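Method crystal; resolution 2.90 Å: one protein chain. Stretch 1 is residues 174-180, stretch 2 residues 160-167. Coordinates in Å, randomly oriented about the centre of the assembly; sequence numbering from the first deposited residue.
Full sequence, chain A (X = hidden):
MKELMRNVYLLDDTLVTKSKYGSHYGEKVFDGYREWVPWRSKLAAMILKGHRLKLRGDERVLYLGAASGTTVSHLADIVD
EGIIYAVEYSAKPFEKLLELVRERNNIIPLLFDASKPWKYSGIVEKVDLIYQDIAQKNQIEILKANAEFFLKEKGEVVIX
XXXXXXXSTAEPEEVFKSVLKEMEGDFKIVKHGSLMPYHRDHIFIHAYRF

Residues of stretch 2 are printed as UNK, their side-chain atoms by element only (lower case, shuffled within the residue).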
# COMPACT_ATOMS: atom_id res chain seq x y z
N GLU A 174 -28.09 27.44 -19.57
CA GLU A 174 -27.12 28.25 -18.86
C GLU A 174 -25.70 28.01 -19.35
O GLU A 174 -24.87 28.92 -19.33
CB GLU A 174 -27.23 27.97 -17.37
CG GLU A 174 -28.62 28.28 -16.85
CD GLU A 174 -28.90 27.69 -15.49
OE1 GLU A 174 -28.85 26.44 -15.35
OE2 GLU A 174 -29.17 28.47 -14.55
N VAL A 175 -25.42 26.79 -19.80
CA VAL A 175 -24.10 26.45 -20.32
C VAL A 175 -23.94 27.14 -21.66
O VAL A 175 -22.90 27.73 -21.95
CB VAL A 175 -23.93 24.94 -20.51
CG1 VAL A 175 -22.56 24.65 -21.11
CG2 VAL A 175 -24.10 24.22 -19.19
N PHE A 176 -24.97 27.05 -22.49
CA PHE A 176 -24.92 27.69 -23.79
C PHE A 176 -24.97 29.21 -23.58
O PHE A 176 -24.48 29.98 -24.40
CB PHE A 176 -26.10 27.24 -24.64
CG PHE A 176 -25.98 25.83 -25.17
CD1 PHE A 176 -27.03 25.24 -25.86
CD2 PHE A 176 -24.80 25.11 -24.99
CE1 PHE A 176 -26.91 23.95 -26.36
CE2 PHE A 176 -24.67 23.82 -25.50
CZ PHE A 176 -25.73 23.24 -26.18
N LYS A 177 -25.56 29.63 -22.46
CA LYS A 177 -25.66 31.05 -22.13
C LYS A 177 -24.26 31.60 -21.90
O LYS A 177 -23.89 32.64 -22.45
CB LYS A 177 -26.50 31.24 -20.87
CG LYS A 177 -26.62 32.69 -20.40
CD LYS A 177 -27.47 32.84 -19.12
CE LYS A 177 -26.72 32.42 -17.85
NZ LYS A 177 -25.67 33.41 -17.42
N SER A 178 -23.49 30.89 -21.08
CA SER A 178 -22.13 31.27 -20.74
C SER A 178 -21.20 31.24 -21.95
O SER A 178 -20.66 32.27 -22.35
CB SER A 178 -21.58 30.34 -19.66
OG SER A 178 -20.27 30.72 -19.27
N VAL A 179 -21.04 30.05 -22.52
CA VAL A 179 -20.16 29.86 -23.68
C VAL A 179 -20.30 30.93 -24.74
O VAL A 179 -19.31 31.44 -25.25
CB VAL A 179 -20.42 28.53 -24.34
CG1 VAL A 179 -19.49 28.36 -25.52
CG2 VAL A 179 -20.24 27.41 -23.34
N LEU A 180 -21.53 31.25 -25.10
CA LEU A 180 -21.76 32.26 -26.11
C LEU A 180 -21.13 33.58 -25.66
O LEU A 180 -20.51 34.29 -26.46
CB LEU A 180 -23.26 32.44 -26.35
CG LEU A 180 -23.66 32.91 -27.75
CD1 LEU A 180 -22.99 34.24 -28.05
CD2 LEU A 180 -23.24 31.86 -28.76
N UNK A 160 -19.33 23.58 -33.29
CA UNK A 160 -20.40 22.81 -32.70
C UNK A 160 -20.09 22.65 -31.20
O UNK A 160 -18.93 22.52 -30.80
s UNK A 160 -21.99 22.63 -35.53
c UNK A 160 -23.40 22.12 -34.59
c UNK A 160 -20.51 21.44 -33.38
c UNK A 160 -20.71 21.49 -34.91
N UNK A 161 -21.12 22.68 -30.37
CA UNK A 161 -20.92 22.58 -28.93
C UNK A 161 -21.88 21.62 -28.23
O UNK A 161 -23.09 21.63 -28.47
c UNK A 161 -21.04 23.99 -28.28
c UNK A 161 -21.00 23.90 -26.76
c UNK A 161 -19.93 24.87 -28.78
N UNK A 162 -21.33 20.79 -27.36
CA UNK A 162 -22.13 19.85 -26.60
C UNK A 162 -22.12 20.39 -25.18
O UNK A 162 -21.12 20.25 -24.48
c UNK A 162 -21.67 16.05 -26.06
c UNK A 162 -22.17 17.44 -25.74
c UNK A 162 -22.27 15.03 -25.11
n UNK A 162 -23.76 15.02 -25.12
c UNK A 162 -21.50 18.46 -26.63
N UNK A 163 -23.22 21.02 -24.77
CA UNK A 163 -23.32 21.58 -23.43
C UNK A 163 -22.57 20.76 -22.37
O UNK A 163 -21.64 21.27 -21.75
c UNK A 163 -24.78 21.73 -23.03
N UNK A 164 -22.98 19.51 -22.18
CA UNK A 164 -22.35 18.62 -21.20
C UNK A 164 -20.82 18.54 -21.30
O UNK A 164 -20.13 18.35 -20.30
n UNK A 164 -26.83 17.20 -19.60
n UNK A 164 -25.11 15.65 -19.63
c UNK A 164 -24.40 17.12 -21.47
c UNK A 164 -22.91 17.20 -21.31
c UNK A 164 -26.03 16.35 -18.96
n UNK A 164 -26.15 16.21 -17.64
c UNK A 164 -24.90 15.74 -21.07
N UNK A 165 -20.31 18.65 -22.52
CA UNK A 165 -18.87 18.59 -22.78
C UNK A 165 -18.10 19.61 -21.93
O UNK A 165 -16.97 19.39 -21.52
o UNK A 165 -17.27 19.03 -24.57
c UNK A 165 -18.64 18.87 -24.27
N UNK A 166 -18.77 20.72 -21.68
CA UNK A 166 -18.24 21.83 -20.92
C UNK A 166 -18.65 21.78 -19.44
O UNK A 166 -17.80 21.82 -18.56
c UNK A 166 -18.96 24.22 -23.84
c UNK A 166 -18.73 23.15 -21.55
c UNK A 166 -18.24 24.34 -20.74
c UNK A 166 -18.24 23.21 -23.00
N UNK A 167 -19.95 21.68 -19.18
CA UNK A 167 -20.44 21.62 -17.80
C UNK A 167 -21.23 20.34 -17.53
O UNK A 167 -22.38 20.20 -17.97
c UNK A 167 -21.30 22.85 -17.48
o UNK A 167 -21.83 22.32 -15.20
c UNK A 167 -21.35 23.17 -15.99
o UNK A 167 -20.90 24.27 -15.60

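Position 160 carries four side-chain atoms in an unbranched run: two carbons, a sulfur and a terminal carbon, all out of reach of stretch 1. A thioether inside a chain identifies Met160. It lies in a strand and takes no part in the contact.

Position 161 has three carbons, one bonded to CA and carrying the other two. CA-to-CB points toward the helix, and one of the two outer carbons lies 3.9 Å from Phe176 CE2. This fork at the beta carbon, with nothing beyond it, is Val161, and the touching carbon is CG1. The backbone also takes part, with Val161 O 3.8 Å from Phe176 CZ.

Position 162 shows four carbons in a row ending in nitrogen, and its CA-to-CB bond points away from stretch 1; hence Lys162. What approaches is backbone: Lys162 C sits at the edge of the Phe176 ring, near its plane, 4.3 Å from Phe176 CE2.

Position 163 has a single side-chain carbon, CB, which points toward the helix and lies 3.2 Å from Phe176 CE2, a tight apolar approach, oblique to the ring. The same CB is 4.1 Å from Val175 CG1. A lone carbon defines Ala163. The CA atoms of Val175 and Ala163 are 5.8 Å apart, the nearest such pair across the stretches.

Position 164 has three carbons, a nitrogen, then a carbon bearing two further nitrogens. Its CA-to-CB bond points away, and the side chain makes no contact with stretch 1. The guanidinium makes it Arg164.

Position 165 has one carbon followed by one oxygen. Its CA-to-CB bond points sideways, and the side chain makes no contact with the helix. This is Ser165; its hydroxyl is hydrogen-bonded elsewhere in the structure.

Position 166 has four carbons, forked at the first, with one arm two carbons long. The end of that arm lies 3.5 Å from Val179 CG2, while CB at 166 lies 4.1 Å from Val175 CG1. The pattern is Ile166, and the arm ends at CD1.

Position 167 has two carbons, the second carrying two oxygens. CB at 167, rather than the carboxylate, makes the closest approach, 3.6 Å from Val175 CG2. A carboxylate one carbon beyond CB marks Asp167.

The contact works by apolar packing: no hydrogen bond crosses it, and 330 Å² is buried in total. Val175 and Val179, one helical turn apart, both point toward stretch 2, while Phe176 starts sideways and brings its ring end nearer. Within stretch 2, Ala163 O accepts from Ile166 N (2.9 Å) and Asp167 N (3.1 Å), so the chain turns locally as Ala163, Ile166 and Asp167 all meet Val175.

Stretch 2, residues 160-167: MVKARSID
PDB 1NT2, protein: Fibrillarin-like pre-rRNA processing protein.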